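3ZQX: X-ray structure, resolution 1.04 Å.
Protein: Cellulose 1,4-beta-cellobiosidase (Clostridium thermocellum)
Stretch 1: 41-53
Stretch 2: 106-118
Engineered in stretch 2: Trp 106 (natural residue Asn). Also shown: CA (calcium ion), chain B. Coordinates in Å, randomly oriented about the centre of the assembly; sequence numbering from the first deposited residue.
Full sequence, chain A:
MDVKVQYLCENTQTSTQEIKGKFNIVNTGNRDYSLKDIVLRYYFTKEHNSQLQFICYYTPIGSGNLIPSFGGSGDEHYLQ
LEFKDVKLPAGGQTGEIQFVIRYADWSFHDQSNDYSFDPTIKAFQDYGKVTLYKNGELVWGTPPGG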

ATOM      1  N   ARG A  41      -0.437  -2.707  -4.134  1.00  6.76           N
ATOM      2  CA  ARG A  41      -0.902  -3.753  -3.217  1.00  6.94           C
ATOM      3  C   ARG A  41       0.033  -3.950  -2.033  1.00  6.63           C
ATOM      4  O   ARG A  41       1.256  -4.060  -2.191  1.00  7.62           O
ATOM      5  CB  ARG A  41      -1.112  -5.084  -3.948  1.00  7.69           C
ATOM      6  CG  ARG A  41      -2.225  -5.004  -4.970  1.00  8.08           C
ATOM      7  CD  ARG A  41      -2.434  -6.305  -5.734  1.00  7.44           C
ATOM      8  NE  ARG A  41      -3.577  -6.136  -6.632  1.00  8.03           N
ATOM      9  CZ  ARG A  41      -3.930  -6.990  -7.585  1.00  8.70           C
ATOM     10  NH1 ARG A  41      -3.215  -8.080  -7.802  1.00  9.92           N
ATOM     11  NH2 ARG A  41      -4.998  -6.734  -8.332  1.00  9.50           N
ATOM     12  N   TYR A  42      -0.578  -3.976  -0.849  1.00  6.91           N
ATOM     13  CA  TYR A  42       0.079  -4.285   0.415  1.00  7.12           C
ATOM     14  C   TYR A  42      -0.493  -5.605   0.917  1.00  7.04           C
ATOM     15  O   TYR A  42      -1.695  -5.712   1.168  1.00  6.94           O
ATOM     16  CB  TYR A  42      -0.186  -3.159   1.435  1.00  7.61           C
ATOM     17  CG  TYR A  42       0.363  -3.434   2.828  1.00  7.21           C
ATOM     18  CD1 TYR A  42      -0.364  -4.168   3.754  1.00  8.12           C
ATOM     19  CD2 TYR A  42       1.618  -2.962   3.209  1.00  7.63           C
ATOM     20  CE1 TYR A  42       0.141  -4.427   5.021  1.00  7.96           C
ATOM     21  CE2 TYR A  42       2.132  -3.221   4.464  1.00  7.80           C
ATOM     22  CZ  TYR A  42       1.395  -3.949   5.372  1.00  7.81           C
ATOM     23  OH  TYR A  42       1.939  -4.191   6.615  1.00  8.35           O
ATOM     24  N   TYR A  43       0.372  -6.609   1.029  1.00  7.22           N
ATOM     25  CA  TYR A  43      -0.044  -7.987   1.283  1.00  7.70           C
ATOM     26  C   TYR A  43      -0.094  -8.302   2.765  1.00  6.94           C
ATOM     27  O   TYR A  43       0.876  -8.079   3.491  1.00  7.67           O
ATOM     28  CB  TYR A  43       0.904  -8.955   0.557  1.00  8.12           C
ATOM     29  CG  TYR A  43       0.891  -8.728  -0.935  1.00  7.85           C
ATOM     30  CD1 TYR A  43      -0.077  -9.319  -1.730  1.00  8.35           C
ATOM     31  CD2 TYR A  43       1.804  -7.862  -1.541  1.00  7.98           C
ATOM     32  CE1 TYR A  43      -0.125  -9.085  -3.096  1.00  8.32           C
ATOM     33  CE2 TYR A  43       1.768  -7.619  -2.905  1.00  8.35           C
ATOM     34  CZ  TYR A  43       0.806  -8.233  -3.677  1.00  8.05           C
ATOM     35  OH  TYR A  43       0.781  -7.970  -5.025  1.00  8.56           O
ATOM     36  N   PHE A  44      -1.240  -8.805   3.216  1.00  7.47           N
ATOM     37  CA  PHE A  44      -1.396  -9.205   4.597  1.00  7.69           C
ATOM     38  C   PHE A  44      -2.443 -10.290   4.677  1.00  7.38           C
ATOM     39  O   PHE A  44      -3.353 -10.347   3.846  1.00  7.98           O
ATOM     40  CB  PHE A  44      -1.777  -8.000   5.483  1.00  8.26           C
ATOM     41  CG  PHE A  44      -3.204  -7.526   5.327  1.00  8.01           C
ATOM     42  CD1 PHE A  44      -3.587  -6.708   4.274  1.00  7.52           C
ATOM     43  CD2 PHE A  44      -4.162  -7.892   6.263  1.00  8.67           C
ATOM     44  CE1 PHE A  44      -4.897  -6.267   4.156  1.00  7.76           C
ATOM     45  CE2 PHE A  44      -5.483  -7.460   6.151  1.00  8.54           C
ATOM     46  CZ  PHE A  44      -5.844  -6.628   5.101  1.00  8.42           C
ATOM     47  N   THR A  45      -2.318 -11.137   5.688  1.00  8.38           N
ATOM     48  CA  THR A  45      -3.277 -12.205   5.908  1.00  9.33           C
ATOM     49  C   THR A  45      -4.345 -11.732   6.877  1.00  8.50           C
ATOM     50  O   THR A  45      -4.040 -11.178   7.939  1.00  9.36           O
ATOM     51  CB  THR A  45      -2.598 -13.448   6.483  1.00  9.43           C
ATOM     52  OG1 THR A  45      -1.775 -13.057   7.583  1.00  9.85           O
ATOM     53  CG2 THR A  45      -1.745 -14.144   5.424  1.00 10.55           C
ATOM     54  N   LYS A  46      -5.603 -11.941   6.507  1.00  9.29           N
ATOM     55  CA  LYS A  46      -6.694 -11.538   7.380  1.00  9.89           C
ATOM     56  C   LYS A  46      -7.047 -12.633   8.375  1.00 11.61           C
ATOM     57  O   LYS A  46      -7.266 -13.780   7.993  1.00 14.54           O
ATOM     58  CB  LYS A  46      -7.918 -11.050   6.593  1.00 13.93           C
ATOM     59  CG  LYS A  46      -8.532 -12.041   5.655  1.00 18.82           C
ATOM     60  CD  LYS A  46      -9.794 -11.447   5.053  1.00 16.00           C
ATOM     61  CE  LYS A  46     -10.447 -12.422   4.112  1.00 20.69           C
ATOM     62  NZ  LYS A  46     -11.623 -11.837   3.403  1.00 21.29           N
ATOM     63  N   GLU A  47      -7.074 -12.270   9.653  1.00 11.33           N
ATOM     64  CA  GLU A  47      -7.393 -13.196  10.729  1.00 11.94           C
ATOM     65  C   GLU A  47      -8.886 -13.265  11.064  1.00 12.10           C
ATOM     66  O   GLU A  47      -9.306 -14.163  11.788  1.00 15.81           O
ATOM     67  CB  GLU A  47      -6.614 -12.821  11.996  1.00 12.07           C
ATOM     68  CG  GLU A  47      -5.176 -13.327  12.055  1.00 12.20           C
ATOM     69  CD  GLU A  47      -4.238 -12.623  11.093  1.00 10.08           C
ATOM     70  OE1 GLU A  47      -4.151 -11.370  11.124  1.00  9.94           O
ATOM     71  OE2 GLU A  47      -3.554 -13.324  10.318  1.00 10.83           O
ATOM     72  N   HIS A  48      -9.688 -12.340  10.546  1.00 12.82           N
ATOM     73  CA  HIS A  48     -11.105 -12.289  10.901  1.00 13.67           C
ATOM     74  C   HIS A  48     -11.973 -12.007   9.691  1.00 15.46           C
ATOM     75  O   HIS A  48     -11.500 -11.484   8.690  1.00 15.57           O
ATOM     76  CB  HIS A  48     -11.358 -11.212  11.956  1.00 14.92           C
ATOM     77  CG  HIS A  48     -10.470 -11.323  13.151  1.00 14.36           C
ATOM     78  ND1 HIS A  48     -10.742 -12.171  14.201  1.00 18.37           N
ATOM     79  CD2 HIS A  48      -9.308 -10.702  13.457  1.00 14.32           C
ATOM     80  CE1 HIS A  48      -9.785 -12.065  15.106  1.00 17.51           C
ATOM     81  NE2 HIS A  48      -8.905 -11.179  14.679  1.00 15.31           N
ATOM     82  N   ASN A  49     -13.254 -12.332   9.804  1.00 17.80           N
ATOM     83  CA  ASN A  49     -14.198 -12.098   8.716  1.00 19.08           C
ATOM     84  C   ASN A  49     -14.940 -10.763   8.792  1.00 18.37           C
ATOM     85  O   ASN A  49     -15.725 -10.440   7.902  1.00 25.23           O
ATOM     86  CB  ASN A  49     -15.194 -13.254   8.622  1.00 22.97           C
ATOM     87  CG  ASN A  49     -14.557 -14.527   8.096  1.00 27.51           C
ATOM     88  OD1 ASN A  49     -13.672 -14.482   7.238  1.00 32.47           O
ATOM     89  ND2 ASN A  49     -15.004 -15.670   8.607  1.00 33.30           N
ATOM     90  N   SER A  50     -14.705  -9.996   9.848  1.00 18.44           N
ATOM     91  CA  SER A  50     -15.309  -8.677   9.965  1.00 19.19           C
ATOM     92  C   SER A  50     -14.853  -7.818   8.787  1.00 15.09           C
ATOM     93  O   SER A  50     -13.788  -8.047   8.207  1.00 15.47           O
ATOM     94  CB  SER A  50     -14.908  -8.014  11.288  1.00 18.26           C
ATOM     95  OG  SER A  50     -15.352  -6.663  11.355  1.00 23.04           O
ATOM     96  N   GLN A  51     -15.676  -6.849   8.414  1.00 14.80           N
ATOM     97  CA  GLN A  51     -15.318  -5.926   7.351  1.00 11.83           C
ATOM     98  C   GLN A  51     -13.968  -5.284   7.610  1.00 10.68           C
ATOM     99  O   GLN A  51     -13.712  -4.762   8.701  1.00 12.51           O
ATOM    100  CB  GLN A  51     -16.381  -4.835   7.245  1.00 13.42           C
ATOM    101  CG  GLN A  51     -16.001  -3.695   6.332  1.00 14.62           C
ATOM    102  CD  GLN A  51     -17.102  -2.671   6.212  1.00 16.88           C
ATOM    103  OE1 GLN A  51     -17.178  -1.721   6.998  1.00 19.40           O
ATOM    104  NE2 GLN A  51     -17.976  -2.859   5.231  1.00 20.34           N
ATOM    105  N   LEU A  52     -13.114  -5.326   6.599  1.00  9.38           N
ATOM    106  CA  LEU A  52     -11.855  -4.608   6.609  1.00  9.13           C
ATOM    107  C   LEU A  52     -12.072  -3.201   6.084  1.00  8.90           C
ATOM    108  O   LEU A  52     -12.820  -2.993   5.114  1.00 10.58           O
ATOM    109  CB  LEU A  52     -10.849  -5.321   5.717  1.00  9.11           C
ATOM    110  CG  LEU A  52     -10.241  -6.567   6.345  1.00  9.32           C
ATOM    111  CD1 LEU A  52      -9.671  -7.469   5.260  1.00 11.04           C
ATOM    112  CD2 LEU A  52      -9.171  -6.185   7.353  1.00 10.68           C
ATOM    113  N   GLN A  53     -11.403  -2.235   6.712  1.00  9.30           N
ATOM    114  CA  GLN A  53     -11.524  -0.834   6.352  1.00  9.03           C
ATOM    115  C   GLN A  53     -10.149  -0.213   6.194  1.00  8.77           C
ATOM    116  O   GLN A  53      -9.228  -0.481   6.980  1.00 10.52           O
ATOM    117  CB  GLN A  53     -12.279  -0.091   7.448  1.00 11.38           C
ATOM    118  CG  GLN A  53     -13.641  -0.683   7.716  1.00 12.42           C
ATOM    119  CD  GLN A  53     -14.354  -0.006   8.862  1.00 14.16           C
ATOM    120  OE1 GLN A  53     -13.731   0.618   9.725  1.00 16.48           O
ATOM    121  NE2 GLN A  53     -15.674  -0.130   8.883  1.00 16.48           N
ATOM    122  N   TRP A 106     -13.215  -3.776  15.216  1.00 12.27           N
ATOM    123  CA  TRP A 106     -12.026  -3.491  16.016  1.00 11.35           C
ATOM    124  C   TRP A 106     -11.330  -4.751  16.531  1.00 11.34           C
ATOM    125  O   TRP A 106     -10.665  -4.730  17.562  1.00 11.86           O
ATOM    126  CB  TRP A 106     -12.337  -2.483  17.133  1.00 13.64           C
ATOM    127  CG  TRP A 106     -12.586  -1.104  16.598  1.00 13.78           C
ATOM    128  CD1 TRP A 106     -13.798  -0.515  16.376  1.00 15.53           C
ATOM    129  CD2 TRP A 106     -11.596  -0.150  16.209  1.00 15.21           C
ATOM    130  NE1 TRP A 106     -13.618   0.752  15.868  1.00 17.32           N
ATOM    131  CE2 TRP A 106     -12.275   0.999  15.759  1.00 16.95           C
ATOM    132  CE3 TRP A 106     -10.199  -0.158  16.192  1.00 17.28           C
ATOM    133  CZ2 TRP A 106     -11.602   2.133  15.304  1.00 19.01           C
ATOM    134  CZ3 TRP A 106      -9.534   0.967  15.740  1.00 21.38           C
ATOM    135  CH2 TRP A 106     -10.236   2.096  15.302  1.00 20.25           C
ATOM    136  N   SER A 107     -11.432  -5.830  15.757  1.00 10.93           N
ATOM    137  CA  SER A 107     -10.676  -7.048  16.027  1.00 11.00           C
ATOM    138  C   SER A 107      -9.179  -6.823  15.858  1.00 10.12           C
ATOM    139  O   SER A 107      -8.749  -5.867  15.218  1.00 10.66           O
ATOM    140  CB  SER A 107     -11.098  -8.166  15.074  1.00 12.85           C
ATOM    141  OG  SER A 107     -12.442  -8.559  15.282  1.00 14.91           O
ATOM    142  N   PHE A 108      -8.390  -7.720  16.443  1.00 10.69           N
ATOM    143  CA  PHE A 108      -6.934  -7.641  16.361  1.00 10.20           C
ATOM    144  C   PHE A 108      -6.356  -8.383  15.163  1.00  9.96           C
ATOM    145  O   PHE A 108      -6.684  -9.550  14.917  1.00 11.72           O
ATOM    146  CB  PHE A 108      -6.294  -8.217  17.627  1.00 10.89           C
ATOM    147  CG  PHE A 108      -6.433  -7.342  18.836  1.00 11.73           C
ATOM    148  CD1 PHE A 108      -7.601  -7.339  19.576  1.00 14.39           C
ATOM    149  CD2 PHE A 108      -5.391  -6.526  19.238  1.00 12.77           C
ATOM    150  CE1 PHE A 108      -7.729  -6.535  20.694  1.00 16.76           C
ATOM    151  CE2 PHE A 108      -5.513  -5.726  20.362  1.00 15.34           C
ATOM    152  CZ  PHE A 108      -6.684  -5.735  21.087  1.00 16.51           C
ATOM    153  N   HIS A 109      -5.471  -7.706  14.442  1.00  9.32           N
ATOM    154  CA  HIS A 109      -4.599  -8.355  13.479  1.00  9.56           C
ATOM    155  C   HIS A 109      -3.473  -9.107  14.164  1.00  9.74           C
ATOM    156  O   HIS A 109      -3.062  -8.756  15.271  1.00 11.38           O
ATOM    157  CB  HIS A 109      -3.863  -7.324  12.626  1.00  9.39           C
ATOM    158  CG  HIS A 109      -4.732  -6.442  11.796  1.00  9.15           C
ATOM    159  ND1 HIS A 109      -5.264  -6.841  10.591  1.00 10.09           N
ATOM    160  CD2 HIS A 109      -5.085  -5.145  11.958  1.00  9.69           C
ATOM    161  CE1 HIS A 109      -5.931  -5.834  10.056  1.00 11.02           C
ATOM    162  NE2 HIS A 109      -5.835  -4.791  10.866  1.00 10.52           N
ATOM    163  N   ASP A 110      -2.942 -10.106  13.464  1.00  9.38           N
ATOM    164  CA  ASP A 110      -1.603 -10.630  13.721  1.00  9.36           C
ATOM    165  C   ASP A 110      -0.756 -10.185  12.538  1.00  9.04           C
ATOM    166  O   ASP A 110      -0.960 -10.643  11.422  1.00  9.50           O
ATOM    167  CB  ASP A 110      -1.660 -12.156  13.791  1.00 11.65           C
ATOM    168  CG  ASP A 110      -0.300 -12.795  14.002  1.00 12.05           C
ATOM    169  OD1 ASP A 110       0.728 -12.097  13.995  1.00 12.92           O
ATOM    170  OD2 ASP A 110      -0.271 -14.035  14.163  1.00 17.32           O
ATOM    171  N   GLN A 111       0.178  -9.274  12.764  1.00  9.28           N
ATOM    172  CA  GLN A 111       0.996  -8.778  11.664  1.00  9.53           C
ATOM    173  C   GLN A 111       2.164  -9.696  11.333  1.00  9.95           C
ATOM    174  O   GLN A 111       2.781  -9.538  10.282  1.00 10.32           O
ATOM    175  CB  GLN A 111       1.545  -7.383  11.966  1.00  9.63           C
ATOM    176  CG  GLN A 111       0.493  -6.333  12.215  1.00  9.91           C
ATOM    177  CD  GLN A 111       1.043  -4.939  12.028  1.00  9.07           C
ATOM    178  OE1 GLN A 111       1.031  -4.405  10.918  1.00  8.90           O
ATOM    179  NE2 GLN A 111       1.543  -4.343  13.105  1.00 10.12           N
ATOM    180  N   SER A 112       2.463 -10.649  12.211  1.00 10.54           N
ATOM    181  CA  SER A 112       3.668 -11.464  12.030  1.00 11.90           C
ATOM    182  C   SER A 112       3.608 -12.385  10.825  1.00 11.62           C
ATOM    183  O   SER A 112       4.610 -12.847  10.370  1.00 15.11           O
ATOM    184  CB  SER A 112       4.016 -12.247  13.318  1.00 14.23           C
ATOM    185  OG  SER A 112       3.105 -13.268  13.530  1.00 14.80           O
ATOM    186  N   ASN A 113       2.398 -12.629  10.352  1.00 10.02           N
ATOM    187  CA  ASN A 113       2.178 -13.446   9.192  1.00 10.42           C
ATOM    188  C   ASN A 113       1.715 -12.644   7.961  1.00  9.38           C
ATOM    189  O   ASN A 113       1.007 -13.157   7.110  1.00 10.39           O
ATOM    190  CB  ASN A 113       1.202 -14.583   9.510  1.00 12.08           C
ATOM    191  CG  ASN A 113      -0.121 -14.084   9.945  1.00 10.85           C
ATOM    192  OD1 ASN A 113      -0.346 -12.889   9.941  1.00 10.01           O
ATOM    193  ND2 ASN A 113      -1.040 -14.985  10.286  1.00 13.51           N
ATOM    194  N   ASP A 114       2.138 -11.376   7.919  1.00  8.81           N
ATOM    195  CA  ASP A 114       1.797 -10.482   6.811  1.00  8.43           C
ATOM    196  C   ASP A 114       3.046 -10.250   5.958  1.00  8.11           C
ATOM    197  O   ASP A 114       4.048  -9.752   6.436  1.00  9.21           O
ATOM    198  CB  ASP A 114       1.315  -9.138   7.315  1.00  8.52           C
ATOM    199  CG  ASP A 114      -0.002  -9.228   8.044  1.00  7.86           C
ATOM    200  OD1 ASP A 114      -0.663 -10.283   7.989  1.00  8.49           O
ATOM    201  OD2 ASP A 114      -0.410  -8.221   8.657  1.00  8.55           O
ATOM    202  N   TYR A 115       2.949 -10.610   4.685  1.00  8.38           N
ATOM    203  CA  TYR A 115       4.085 -10.524   3.779  1.00  8.77           C
ATOM    204  C   TYR A 115       4.698  -9.125   3.705  1.00  8.33           C
ATOM    205  O   TYR A 115       5.923  -8.981   3.680  1.00  9.31           O
ATOM    206  CB  TYR A 115       3.642 -10.986   2.398  1.00  8.95           C
ATOM    207  CG  TYR A 115       4.660 -10.870   1.293  1.00  9.32           C
ATOM    208  CD1 TYR A 115       5.591 -11.874   1.076  1.00 11.46           C
ATOM    209  CD2 TYR A 115       4.645  -9.791   0.416  1.00  8.89           C
ATOM    210  CE1 TYR A 115       6.498 -11.786   0.033  1.00 12.39           C
ATOM    211  CE2 TYR A 115       5.540  -9.700  -0.631  1.00  9.77           C
ATOM    212  CZ  TYR A 115       6.467 -10.701  -0.816  1.00 11.33           C
ATOM    213  OH  TYR A 115       7.380 -10.641  -1.849  1.00 12.89           O
ATOM    214  N   SER A 116       3.865  -8.089   3.663  1.00  7.95           N
ATOM    215  CA  SER A 116       4.382  -6.737   3.462  1.00  8.35           C
ATOM    216  C   SER A 116       4.789  -6.014   4.744  1.00  8.06           C
ATOM    217  O   SER A 116       5.294  -4.899   4.673  1.00  9.60           O
ATOM    218  CB  SER A 116       3.386  -5.870   2.682  1.00  8.08           C
ATOM    219  OG  SER A 116       3.117  -6.407   1.395  1.00  8.22           O
ATOM    220  N   PHE A 117       4.580  -6.624   5.903  1.00  8.30           N
ATOM    221  CA  PHE A 117       4.926  -5.991   7.181  1.00  8.22           C
ATOM    222  C   PHE A 117       6.426  -6.040   7.440  1.00  8.82           C
ATOM    223  O   PHE A 117       7.018  -7.110   7.388  1.00 10.31           O
ATOM    224  CB  PHE A 117       4.190  -6.753   8.281  1.00  9.27           C
ATOM    225  CG  PHE A 117       4.531  -6.347   9.698  1.00  9.42           C
ATOM    226  CD1 PHE A 117       4.272  -5.067  10.169  1.00  9.89           C
ATOM    227  CD2 PHE A 117       5.015  -7.296  10.592  1.00 10.01           C
ATOM    228  CE1 PHE A 117       4.540  -4.725  11.481  1.00 10.59           C
ATOM    229  CE2 PHE A 117       5.278  -6.964  11.902  1.00 11.07           C
ATOM    230  CZ  PHE A 117       5.039  -5.678  12.351  1.00 11.24           C
ATOM    231  N   ASP A 118       7.059  -4.892   7.675  1.00  8.90           N
ATOM    232  CA  ASP A 118       8.452  -4.855   8.110  1.00 10.01           C
ATOM    233  C   ASP A 118       8.668  -3.807   9.184  1.00 10.17           C
ATOM    234  O   ASP A 118       8.863  -2.637   8.859  1.00 10.68           O
ATOM    235  CB  ASP A 118       9.436  -4.678   6.962  1.00 11.06           C
ATOM    236  CG  ASP A 118      10.872  -4.913   7.397  1.00 13.14           C
ATOM    237  OD1 ASP A 118      11.145  -4.860   8.616  1.00 12.84           O
ATOM    238  OD2 ASP A 118      11.725  -5.150   6.515  1.00 15.44           O
TER
HETATM  239 CA    CA B1146      -2.196 -11.371   9.488  1.00  8.84          CA
HETATM  240  O   HOH W   1       0.821  -5.747   8.426  1.00  9.23           O
HETATM  241  O   HOH W   2      -5.977  -9.501  10.244  1.00 11.77           O
HETATM  242  O   HOH W   3      -2.779  -8.932   9.721  1.00  9.60           O

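The two stretches run antiparallel: CA–CA pairing passes from Tyr 43 with Ser 116 (5.1 Å) through Phe 44 with Asp 114 (4.1 Å) to Glu 47 with His 109 (6.2 Å) and His 48 with Ser 107 (7.3 Å), so the chains diverge toward that end. Strand 41-43 meets a type I turn, Asp 114 to Phe 117, closed by Phe 117 N to Asp 114 O at 3.2 Å. One backbone hydrogen bond links the stretches, Ser 116 N to Tyr 43 O (3.0 Å, 161°). The return bond, Tyr 43 N to Ser 116 OG (2.8 Å, 157°), uses a side chain, so Ser 116 serves both backbone polar groups of Tyr 43, N and O.

A calcium ion joins the middle of the interface. Stretch 1 supplies Thr 45 O and OG1 (2.4 and 2.6 Å from the calcium ion) and both carboxylate oxygens of Glu 47, OE1 and OE2 (each 2.5 Å from the calcium ion); stretch 2 supplies Asp 110 O, Asn 113 OD1 and Asp 114 OD1, each 2.4 Å from the calcium ion. Water 3, its O 2.5 Å from the calcium ion, is the eighth ligand. The cation offsets the repulsion expected among these crowded oxygens. Direct hydrogen bonds brace the same groups: Thr 45 N to Asp 114 OD1 (3.0 Å), Asp 110 N to Glu 47 OE1 (2.9 Å, 167°) and Asn 113 ND2 to Glu 47 OE2 (3.0 Å). Thus three ligand oxygens also accept hydrogen bonds across the stretches.

Beyond the metal, Ser 116 CB lies 3.6 Å from the centroid of the Tyr 42 ring atoms, 21° off the normal, a CH-pi contact. Tyr 42 OH donates to water 1 (2.6 Å to its O), which in turn donates to Gln 111 OE1 and Asp 114 OD2. At the other end, His 48 NE2 donates to Phe 108 O (2.8 Å, 136°), while Ser 107 CB covers one face of the imidazole.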